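Local coordinates for UDP-glucose:anthocyanidin 3-O-glucosyltransferase (Clitoria ternatea, PDB 4REL), which belongs to the plant glycosyltransferases of the GT-B fold and here holds the ligand KMP between its two Rossmann-like domains, at residues Ser44-Leu49 / Val61-Asp66; Asn77-Leu82 / Thr190-Thr195; Thr118-Val123 / Val129-Phe134. One frame throughout, in Å; residues are numbered along the deposited sequence.

Interaction 1 of 3, residues Ser44-Leu49 / Val61-Asp66; sequences SSNAFL and VFTISD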
loop_
_atom_site.group_PDB
_atom_site.type_symbol
_atom_site.label_atom_id
_atom_site.label_comp_id
_atom_site.label_asym_id
_atom_site.label_seq_id
_atom_site.Cartn_x
_atom_site.Cartn_y
_atom_site.Cartn_z
ATOM N N SER A 44 -4.562 3.589 -19.149
ATOM C CA SER A 44 -4.539 4.498 -18.009
ATOM C C SER A 44 -3.434 4.174 -16.994
ATOM O O SER A 44 -2.834 5.085 -16.432
ATOM C CB SER A 44 -5.913 4.581 -17.335
ATOM O OG SER A 44 -6.304 3.335 -16.836
ATOM N N SER A 45 -3.145 2.893 -16.764
ATOM C CA SER A 45 -2.108 2.561 -15.788
ATOM C C SER A 45 -0.722 2.838 -16.361
ATOM O O SER A 45 0.194 3.230 -15.630
ATOM C CB SER A 45 -2.230 1.122 -15.262
ATOM O OG SER A 45 -1.712 0.158 -16.162
ATOM N N ASN A 46 -0.570 2.634 -17.667
ATOM C CA ASN A 46 0.705 2.922 -18.314
ATOM C C ASN A 46 0.952 4.429 -18.350
ATOM O O ASN A 46 2.072 4.883 -18.131
ATOM C CB ASN A 46 0.781 2.300 -19.711
ATOM C CG ASN A 46 0.917 0.781 -19.672
ATOM O OD1 ASN A 46 1.258 0.198 -18.644
ATOM N ND2 ASN A 46 0.675 0.138 -20.811
ATOM N N ALA A 47 -0.098 5.207 -18.590
ATOM C CA ALA A 47 0.045 6.664 -18.559
ATOM C C ALA A 47 0.499 7.119 -17.174
ATOM O O ALA A 47 1.387 7.966 -17.036
ATOM C CB ALA A 47 -1.264 7.332 -18.927
ATOM N N PHE A 48 -0.116 6.534 -16.152
ATOM C CA PHE A 48 0.185 6.861 -14.763
ATOM C C PHE A 48 1.651 6.627 -14.408
ATOM O O PHE A 48 2.272 7.471 -13.768
ATOM C CB PHE A 48 -0.720 6.060 -13.826
ATOM C CG PHE A 48 -0.538 6.390 -12.375
ATOM C CD1 PHE A 48 -1.124 7.523 -11.830
ATOM C CD2 PHE A 48 0.199 5.560 -11.553
ATOM C CE1 PHE A 48 -0.975 7.821 -10.485
ATOM C CE2 PHE A 48 0.357 5.854 -10.211
ATOM C CZ PHE A 48 -0.231 6.983 -9.676
ATOM N N LEU A 49 2.210 5.498 -14.838
ATOM C CA LEU A 49 3.589 5.146 -14.491
ATOM C C LEU A 49 4.654 5.709 -15.413
ATOM O O LEU A 49 5.716 6.106 -14.953
ATOM C CB LEU A 49 3.783 3.625 -14.447
ATOM C CG LEU A 49 3.360 2.881 -13.184
ATOM C CD1 LEU A 49 3.622 1.386 -13.373
ATOM C CD2 LEU A 49 4.074 3.408 -11.935
ATOM N N VAL A 61 7.019 -1.862 -22.304
ATOM C CA VAL A 61 5.672 -1.643 -21.787
ATOM C C VAL A 61 4.634 -2.011 -22.836
ATOM O O VAL A 61 4.747 -1.618 -24.000
ATOM C CB VAL A 61 5.500 -0.182 -21.353
ATOM C CG1 VAL A 61 4.061 0.085 -20.915
ATOM C CG2 VAL A 61 6.467 0.134 -20.221
ATOM N N PHE A 62 3.635 -2.794 -22.428
ATOM C CA PHE A 62 2.572 -3.211 -23.338
ATOM C C PHE A 62 1.213 -2.852 -22.772
ATOM O O PHE A 62 1.065 -2.683 -21.558
ATOM C CB PHE A 62 2.680 -4.712 -23.630
ATOM C CG PHE A 62 4.022 -5.105 -24.186
ATOM C CD1 PHE A 62 4.306 -4.916 -25.525
ATOM C CD2 PHE A 62 5.016 -5.618 -23.358
ATOM C CE1 PHE A 62 5.546 -5.239 -26.037
ATOM C CE2 PHE A 62 6.264 -5.948 -23.868
ATOM C CZ PHE A 62 6.528 -5.762 -25.208
ATOM N N THR A 63 0.228 -2.721 -23.654
ATOM C CA THR A 63 -1.092 -2.243 -23.246
ATOM C C THR A 63 -2.201 -3.253 -23.529
ATOM O O THR A 63 -2.324 -3.760 -24.647
ATOM C CB THR A 63 -1.436 -0.939 -23.971
ATOM O OG1 THR A 63 -0.425 0.043 -23.699
ATOM C CG2 THR A 63 -2.794 -0.405 -23.519
ATOM N N ILE A 64 -3.020 -3.519 -22.514
ATOM C CA ILE A 64 -4.208 -4.361 -22.670
ATOM C C ILE A 64 -5.474 -3.579 -22.303
ATOM O O ILE A 64 -5.398 -2.446 -21.813
ATOM C CB ILE A 64 -4.125 -5.648 -21.836
ATOM C CG1 ILE A 64 -3.979 -5.321 -20.348
ATOM C CG2 ILE A 64 -2.972 -6.533 -22.325
ATOM C CD1 ILE A 64 -3.965 -6.555 -19.436
ATOM N N SER A 65 -6.634 -4.181 -22.542
ATOM C CA SER A 65 -7.913 -3.509 -22.276
ATOM C C SER A 65 -8.148 -3.211 -20.793
ATOM O O SER A 65 -7.746 -3.991 -19.929
ATOM C CB SER A 65 -9.073 -4.369 -22.791
ATOM O OG SER A 65 -10.321 -3.752 -22.497
ATOM N N ASP A 66 -8.817 -2.093 -20.500
ATOM C CA ASP A 66 -9.237 -1.804 -19.131
ATOM C C ASP A 66 -10.639 -2.327 -18.815
ATOM O O ASP A 66 -11.102 -2.226 -17.676
ATOM C CB ASP A 66 -9.127 -0.305 -18.805
ATOM C CG ASP A 66 -9.977 0.578 -19.720
ATOM O OD1 ASP A 66 -10.803 0.062 -20.503
ATOM O OD2 ASP A 66 -9.820 1.817 -19.647
HETATM O O HOH W 1 -9.098 3.087 -17.490
HETATM O O HOH W 2 -7.050 2.385 -20.002
#

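Interaction 2 of 3, residues Asn77-Leu82 / Thr190-Thr195; sequences NPIEKL and TLFSRT. With KMP (3,5,7-trihydroxy-2-(4-hydroxyphenyl)-4H-chromen-4-one), chain B.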
loop_
_atom_site.group_PDB
_atom_site.type_symbol
_atom_site.label_atom_id
_atom_site.label_comp_id
_atom_site.label_asym_id
_atom_site.label_seq_id
_atom_site.Cartn_x
_atom_site.Cartn_y
_atom_site.Cartn_z
ATOM N N ASN A 77 -17.561 5.380 -7.828
ATOM C CA ASN A 77 -17.302 4.531 -6.684
ATOM C C ASN A 77 -16.080 3.675 -6.982
ATOM O O ASN A 77 -15.883 3.232 -8.120
ATOM C CB ASN A 77 -18.530 3.699 -6.313
ATOM C CG ASN A 77 -18.636 2.422 -7.108
ATOM O OD1 ASN A 77 -18.051 1.399 -6.745
ATOM N ND2 ASN A 77 -19.409 2.463 -8.182
ATOM N N PRO A 78 -15.250 3.445 -5.961
ATOM C CA PRO A 78 -13.889 2.949 -6.182
ATOM C C PRO A 78 -13.810 1.492 -6.629
ATOM O O PRO A 78 -12.710 1.010 -6.862
ATOM C CB PRO A 78 -13.250 3.096 -4.800
ATOM C CG PRO A 78 -14.395 2.879 -3.855
ATOM C CD PRO A 78 -15.586 3.518 -4.526
ATOM N N ILE A 79 -14.935 0.798 -6.736
ATOM C CA ILE A 79 -14.878 -0.623 -7.052
ATOM C C ILE A 79 -15.194 -0.915 -8.518
ATOM O O ILE A 79 -14.707 -1.902 -9.078
ATOM C CB ILE A 79 -15.805 -1.445 -6.142
ATOM C CG1 ILE A 79 -15.500 -1.139 -4.672
ATOM C CG2 ILE A 79 -15.614 -2.935 -6.369
ATOM C CD1 ILE A 79 -14.051 -1.405 -4.298
ATOM N N GLU A 80 -16.008 -0.068 -9.140
ATOM C CA GLU A 80 -16.473 -0.358 -10.502
ATOM C C GLU A 80 -15.352 -0.622 -11.504
ATOM O O GLU A 80 -15.374 -1.637 -12.208
ATOM C CB GLU A 80 -17.388 0.737 -11.049
ATOM C CG GLU A 80 -17.804 0.427 -12.484
ATOM C CD GLU A 80 -18.979 1.240 -12.970
ATOM O OE1 GLU A 80 -19.575 1.981 -12.163
ATOM O OE2 GLU A 80 -19.297 1.136 -14.173
ATOM N N LYS A 81 -14.369 0.272 -11.573
ATOM C CA LYS A 81 -13.292 0.079 -12.543
ATOM C C LYS A 81 -12.468 -1.164 -12.243
ATOM O O LYS A 81 -11.929 -1.791 -13.168
ATOM C CB LYS A 81 -12.396 1.317 -12.640
ATOM C CG LYS A 81 -13.056 2.473 -13.395
ATOM C CD LYS A 81 -12.199 3.726 -13.339
ATOM C CE LYS A 81 -12.722 4.783 -14.295
ATOM N NZ LYS A 81 -12.012 6.076 -14.108
ATOM N N LEU A 82 -12.370 -1.521 -10.965
ATOM C CA LEU A 82 -11.678 -2.752 -10.572
ATOM C C LEU A 82 -12.425 -3.967 -11.117
ATOM O O LEU A 82 -11.820 -4.862 -11.708
ATOM C CB LEU A 82 -11.542 -2.886 -9.049
ATOM C CG LEU A 82 -11.123 -1.708 -8.171
ATOM C CD1 LEU A 82 -10.862 -2.179 -6.746
ATOM C CD2 LEU A 82 -9.921 -0.990 -8.709
ATOM N N THR A 190 -18.937 -8.400 -4.862
ATOM C CA THR A 190 -18.547 -7.854 -6.152
ATOM C C THR A 190 -17.524 -8.791 -6.765
ATOM O O THR A 190 -16.981 -9.653 -6.070
ATOM C CB THR A 190 -17.936 -6.452 -6.006
ATOM O OG1 THR A 190 -16.764 -6.529 -5.182
ATOM C CG2 THR A 190 -18.949 -5.480 -5.377
ATOM N N LEU A 191 -17.255 -8.639 -8.058
ATOM C CA LEU A 191 -16.232 -9.473 -8.677
ATOM C C LEU A 191 -14.912 -9.257 -7.949
ATOM O O LEU A 191 -14.136 -10.195 -7.755
ATOM C CB LEU A 191 -16.087 -9.160 -10.174
ATOM C CG LEU A 191 -14.935 -9.871 -10.883
ATOM C CD1 LEU A 191 -15.072 -11.374 -10.765
ATOM C CD2 LEU A 191 -14.900 -9.455 -12.355
ATOM N N PHE A 192 -14.677 -8.024 -7.511
ATOM C CA PHE A 192 -13.463 -7.703 -6.765
ATOM C C PHE A 192 -13.429 -8.437 -5.427
ATOM O O PHE A 192 -12.417 -9.037 -5.070
ATOM C CB PHE A 192 -13.351 -6.190 -6.563
ATOM C CG PHE A 192 -12.180 -5.767 -5.723
ATOM C CD1 PHE A 192 -10.882 -5.947 -6.172
ATOM C CD2 PHE A 192 -12.382 -5.160 -4.495
ATOM C CE1 PHE A 192 -9.800 -5.545 -5.404
ATOM C CE2 PHE A 192 -11.304 -4.757 -3.720
ATOM C CZ PHE A 192 -10.013 -4.948 -4.179
ATOM N N SER A 193 -14.530 -8.407 -4.679
ATOM C CA SER A 193 -14.527 -9.091 -3.385
ATOM C C SER A 193 -14.374 -10.595 -3.549
ATOM O O SER A 193 -13.689 -11.239 -2.752
ATOM C CB SER A 193 -15.766 -8.756 -2.537
ATOM O OG SER A 193 -16.925 -9.397 -3.033
ATOM N N ARG A 194 -14.999 -11.161 -4.579
ATOM C CA ARG A 194 -14.898 -12.595 -4.840
ATOM C C ARG A 194 -13.473 -12.993 -5.197
ATOM O O ARG A 194 -12.992 -14.065 -4.813
ATOM C CB ARG A 194 -15.851 -13.005 -5.963
ATOM C CG ARG A 194 -17.318 -12.812 -5.609
ATOM C CD ARG A 194 -18.234 -13.311 -6.720
ATOM N NE ARG A 194 -19.645 -13.185 -6.363
ATOM C CZ ARG A 194 -20.424 -12.170 -6.731
ATOM N NH1 ARG A 194 -19.932 -11.189 -7.477
ATOM N NH2 ARG A 194 -21.695 -12.139 -6.356
ATOM N N THR A 195 -12.809 -12.125 -5.947
ATOM C CA THR A 195 -11.413 -12.332 -6.313
ATOM C C THR A 195 -10.516 -12.337 -5.065
ATOM O O THR A 195 -9.688 -13.239 -4.884
ATOM C CB THR A 195 -10.959 -11.251 -7.313
ATOM O OG1 THR A 195 -11.736 -11.364 -8.515
ATOM C CG2 THR A 195 -9.505 -11.414 -7.653
HETATM C C1 KMP B . -8.750 -5.414 1.131
HETATM C C2 KMP B . -7.535 -4.914 0.695
HETATM C C3 KMP B . -7.526 -3.917 -0.397
HETATM C C4 KMP B . -8.807 -3.480 -0.987
HETATM C C5 KMP B . -9.974 -4.042 -0.485
HETATM C C6 KMP B . -9.941 -4.984 0.548
HETATM C C9 KMP B . -6.256 -3.345 -0.903
HETATM C C10 KMP B . -6.339 -2.355 -2.001
HETATM C C11 KMP B . -7.690 -1.983 -2.533
HETATM C C14 KMP B . -7.867 -0.988 -3.638
HETATM C C15 KMP B . -6.801 -0.550 -4.421
HETATM C C16 KMP B . -7.003 0.375 -5.434
HETATM C C17 KMP B . -8.275 0.873 -5.672
HETATM C C18 KMP B . -9.344 0.440 -4.899
HETATM C C19 KMP B . -9.139 -0.489 -3.888
HETATM O O12 KMP B . -8.832 -2.553 -2.003
HETATM O O13 KMP B . -5.158 -3.698 -0.413
HETATM O O24 KMP B . -8.467 1.785 -6.666
HETATM O O27 KMP B . -5.180 -1.814 -2.468
HETATM O O29 KMP B . -11.116 -5.501 1.000
HETATM O O30 KMP B . -6.360 -5.321 1.250
#

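Interaction 3 of 3, residues Thr118-Val123 / Val129-Phe134; sequences TSSLLV and VPWIAF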
loop_
_atom_site.group_PDB
_atom_site.type_symbol
_atom_site.label_atom_id
_atom_site.label_comp_id
_atom_site.label_asym_id
_atom_site.label_seq_id
_atom_site.Cartn_x
_atom_site.Cartn_y
_atom_site.Cartn_z
ATOM N N THR A 118 -5.763 -12.474 -10.185
ATOM C CA THR A 118 -5.714 -13.923 -10.034
ATOM C C THR A 118 -5.830 -14.656 -11.366
ATOM O O THR A 118 -5.377 -15.792 -11.485
ATOM C CB THR A 118 -6.791 -14.428 -9.070
ATOM O OG1 THR A 118 -8.077 -14.092 -9.601
ATOM C CG2 THR A 118 -6.619 -13.771 -7.690
ATOM N N SER A 119 -6.426 -14.014 -12.369
ATOM C CA SER A 119 -6.494 -14.622 -13.705
ATOM C C SER A 119 -5.102 -14.886 -14.290
ATOM O O SER A 119 -4.944 -15.736 -15.169
ATOM C CB SER A 119 -7.309 -13.756 -14.670
ATOM O OG SER A 119 -8.686 -13.807 -14.338
ATOM N N SER A 120 -4.094 -14.159 -13.816
ATOM C CA SER A 120 -2.744 -14.369 -14.334
ATOM C C SER A 120 -2.152 -15.706 -13.895
ATOM O O SER A 120 -1.219 -16.206 -14.519
ATOM C CB SER A 120 -1.809 -13.193 -13.997
ATOM O OG SER A 120 -1.559 -13.114 -12.611
ATOM N N LEU A 121 -2.695 -16.303 -12.833
ATOM C CA LEU A 121 -2.250 -17.639 -12.460
ATOM C C LEU A 121 -2.687 -18.651 -13.513
ATOM O O LEU A 121 -1.929 -19.567 -13.855
ATOM C CB LEU A 121 -2.777 -18.028 -11.070
ATOM C CG LEU A 121 -2.627 -19.504 -10.675
ATOM C CD1 LEU A 121 -1.178 -19.949 -10.608
ATOM C CD2 LEU A 121 -3.318 -19.730 -9.328
ATOM N N LEU A 122 -3.901 -18.481 -14.033
ATOM C CA LEU A 122 -4.398 -19.345 -15.100
ATOM C C LEU A 122 -3.505 -19.216 -16.323
ATOM O O LEU A 122 -3.214 -20.212 -17.007
ATOM C CB LEU A 122 -5.830 -18.973 -15.484
ATOM C CG LEU A 122 -6.921 -19.140 -14.441
ATOM C CD1 LEU A 122 -8.254 -18.650 -15.007
ATOM C CD2 LEU A 122 -7.007 -20.594 -14.007
ATOM N N VAL A 123 -3.064 -17.988 -16.590
ATOM C CA VAL A 123 -2.182 -17.716 -17.726
ATOM C C VAL A 123 -0.853 -18.441 -17.525
ATOM O O VAL A 123 -0.331 -19.080 -18.441
ATOM C CB VAL A 123 -1.943 -16.198 -17.901
ATOM C CG1 VAL A 123 -0.873 -15.924 -18.960
ATOM C CG2 VAL A 123 -3.241 -15.506 -18.292
ATOM N N VAL A 129 4.594 -21.981 -16.718
ATOM C CA VAL A 129 5.690 -21.197 -16.143
ATOM C C VAL A 129 5.366 -20.885 -14.689
ATOM O O VAL A 129 4.193 -20.881 -14.301
ATOM C CB VAL A 129 5.913 -19.852 -16.904
ATOM C CG1 VAL A 129 6.280 -20.101 -18.363
ATOM C CG2 VAL A 129 4.672 -18.955 -16.794
ATOM N N PRO A 130 6.398 -20.616 -13.876
ATOM C CA PRO A 130 6.117 -20.229 -12.491
ATOM C C PRO A 130 5.322 -18.931 -12.370
ATOM O O PRO A 130 5.485 -18.002 -13.177
ATOM C CB PRO A 130 7.511 -20.056 -11.877
ATOM C CG PRO A 130 8.466 -19.982 -13.031
ATOM C CD PRO A 130 7.842 -20.773 -14.134
ATOM N N TRP A 131 4.466 -18.878 -11.354
ATOM C CA TRP A 131 3.687 -17.689 -11.058
ATOM C C TRP A 131 4.136 -17.122 -9.719
ATOM O O TRP A 131 4.064 -17.795 -8.681
ATOM C CB TRP A 131 2.196 -18.035 -10.990
ATOM C CG TRP A 131 1.285 -16.835 -10.896
ATOM C CD1 TRP A 131 1.086 -15.878 -11.845
ATOM C CD2 TRP A 131 0.441 -16.485 -9.787
ATOM N NE1 TRP A 131 0.169 -14.948 -11.398
ATOM C CE2 TRP A 131 -0.244 -15.305 -10.139
ATOM C CE3 TRP A 131 0.189 -17.069 -8.536
ATOM C CZ2 TRP A 131 -1.158 -14.683 -9.282
ATOM C CZ3 TRP A 131 -0.726 -16.454 -7.690
ATOM C CH2 TRP A 131 -1.384 -15.274 -8.064
ATOM N N ILE A 132 4.614 -15.886 -9.748
ATOM C CA ILE A 132 5.121 -15.231 -8.553
ATOM C C ILE A 132 4.143 -14.125 -8.198
ATOM O O ILE A 132 3.909 -13.220 -8.992
ATOM C CB ILE A 132 6.518 -14.642 -8.798
ATOM C CG1 ILE A 132 7.509 -15.766 -9.126
ATOM C CG2 ILE A 132 6.975 -13.834 -7.591
ATOM C CD1 ILE A 132 8.896 -15.285 -9.519
ATOM N N ALA A 133 3.547 -14.217 -7.013
ATOM C CA ALA A 133 2.542 -13.243 -6.595
ATOM C C ALA A 133 3.185 -12.127 -5.772
ATOM O O ALA A 133 4.006 -12.388 -4.880
ATOM C CB ALA A 133 1.415 -13.923 -5.808
ATOM N N PHE A 134 2.809 -10.886 -6.079
ATOM C CA PHE A 134 3.367 -9.713 -5.404
ATOM C C PHE A 134 2.287 -9.137 -4.489
ATOM O O PHE A 134 1.124 -9.006 -4.898
ATOM C CB PHE A 134 3.804 -8.681 -6.458
ATOM C CG PHE A 134 4.373 -7.396 -5.886
ATOM C CD1 PHE A 134 5.583 -7.396 -5.203
ATOM C CD2 PHE A 134 3.706 -6.182 -6.072
ATOM C CE1 PHE A 134 6.119 -6.207 -4.705
ATOM C CE2 PHE A 134 4.237 -4.983 -5.575
ATOM C CZ PHE A 134 5.453 -5.006 -4.884
#

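Interaction 1 of 3, residues Ser44-Leu49 / Val61-Asp66
The side-chain amide of N46 reaches from the helix to the edge strand and makes two bonds to the strand through ND2. The stronger one goes to the backbone oxygen of F62, with N46 ND2 2.9 Å from F62 O and an N-H...O angle of 161°. The oxygen lies almost in the amide plane of N46. The donor, however, sits well above the carbonyl plane of F62. A second, weak bond runs from N46 ND2 to T63 OG1 at 3.1 Å. V61 meets the same amide from the opposite direction. Its CG1 methyl comes to 3.4 Å from N46 ND2 and also touches CG, next to the polar grip. In N46 the CG atom lies anti to the carbonyl carbon (chi1 -71°), which turns the amide toward the strand.

The helix and strand are the last two elements of a beta-alpha-beta unit: strand 36-42, helix 43-50, strand 59-64. The unit belongs to the Rossmann-like N-terminal domain of a GT-B protein. Helix and strand run roughly antiparallel here, at 148°, with their axes 8.9 Å apart.

Farther out, two waters join the start of the helix to D66. Water 1 donates to D66 OD2 at 2.6 Å and is bonded to S44 OG. Water 2 accepts from S44 N at 2.9 Å and also donates to D66 OD2. D66 OD1 in turn accepts from the backbone N of I68, which helps to fix the carboxylate. Behind the contact, F62 and I64 pair with strand 36-42 through backbone bonds. On its other side F62 packs on L99 and A100 of helix 89-104.

Interaction 2 of 3, residues Asn77-Leu82 / Thr190-Thr195
L82 lays its CD1 methyl over the ring of F192, where two helix starts meet beside the ligand pocket of this GT-B protein. The methyl is 3.7 Å from the ring centroid and almost on the ring normal, a CH-pi contact. F192 CG is anti to its own backbone N (chi1 176°), which swings the ring toward L82 and the ligand. L82 CD1 also touches KMP, 3.5 Å from its C18. The methyl therefore packs against both the F192 ring and the phenyl ring of KMP. F192 meets the ligand with its edge: F192 CZ is 3.4 Å from KMP O12.

I79 packs nearer the backbone of F192. Its CG2 branch is 4.0 Å from F192 CB and equally near T190 OG1. Its side chain crosses both partners at about a right angle. CD1 approaches the F192 ring obliquely.

Both chain turns are capped. N77 OD1 accepts from I79 N, and weakly from E80 N. T190 and S193 form a capping box. T190 OG1 stands between its backbone N and carbonyl carbon (chi1 61°), where it accepts from S193 N. In return, T190 N donates to S193 OG at 2.9 Å with an angle of 168°.

Interaction 3 of 3, residues Thr118-Val123 / Val129-Phe134
The indole of W131 has L121 over one face and S120 at its edge. L121 CA stands 3.7 Å from the centroid of the five-membered ring, almost on its normal, which makes a CH-pi contact. L121 CB continues over the same face, 3.8 Å from W131 CD2. L121 CD1 reaches farther, to W131 CE3 at 3.8 Å. The backbone and the side chain of L121 thus cover this face together. The two side chains cross at about a right angle.

At the edge, W131 NE1 donates to S120 OG at 2.8 Å, with an N-H...O angle of 149°. The hydroxyl oxygen is tilted 16° from the ring plane. S120 OG also has a hydrogen bond to the backbone oxygen of V117. The hydroxyl therefore links the indole N-H to the loop before the helix, and the buried indole nitrogen has its partner. The bond also limits rotation of the indole about the CB-CG bond. W131 CG lies anti to its backbone N (chi1 -171°), which sends the ring from the strand to the helix.

This is a helix-to-strand contact inside the beta-alpha-beta unit of strand 110-114, helix 119-127 and strand 131-135, part of the Rossmann-like N-terminal domain. W131 also packs on I111 and A113 of strand 110-114. Helix 199-202 supplies V202, which touches both L121 and W131. On another side, L93 of helix 89-104 meets S120. The strand itself lies between strands 110-114 and 208-211, with backbone bonds from I132 to I111 and from A133 to A208.

All three contacts belong to the N-terminal part of the chain, and their centres are about 19 Å from one another. Interactions 1 and 3 reach the same seven-stranded parallel sheet. Interaction 1 is at strand 59-64, one of its two edge strands, and interaction 3 is at strand 131-135 farther in. Their nearest atoms are about 9 Å apart. Interaction 2 is the one that meets KMP and supplies P78, L82 and F192 to the pocket. H17 and D181 hydrogen-bond the same ligand. Interaction 2 also touches interaction 3, where T195 CG2 packs 3.6 Å from T118 OG1. Interactions 1 and 2 do not touch; their nearest atoms are about 5 Å apart.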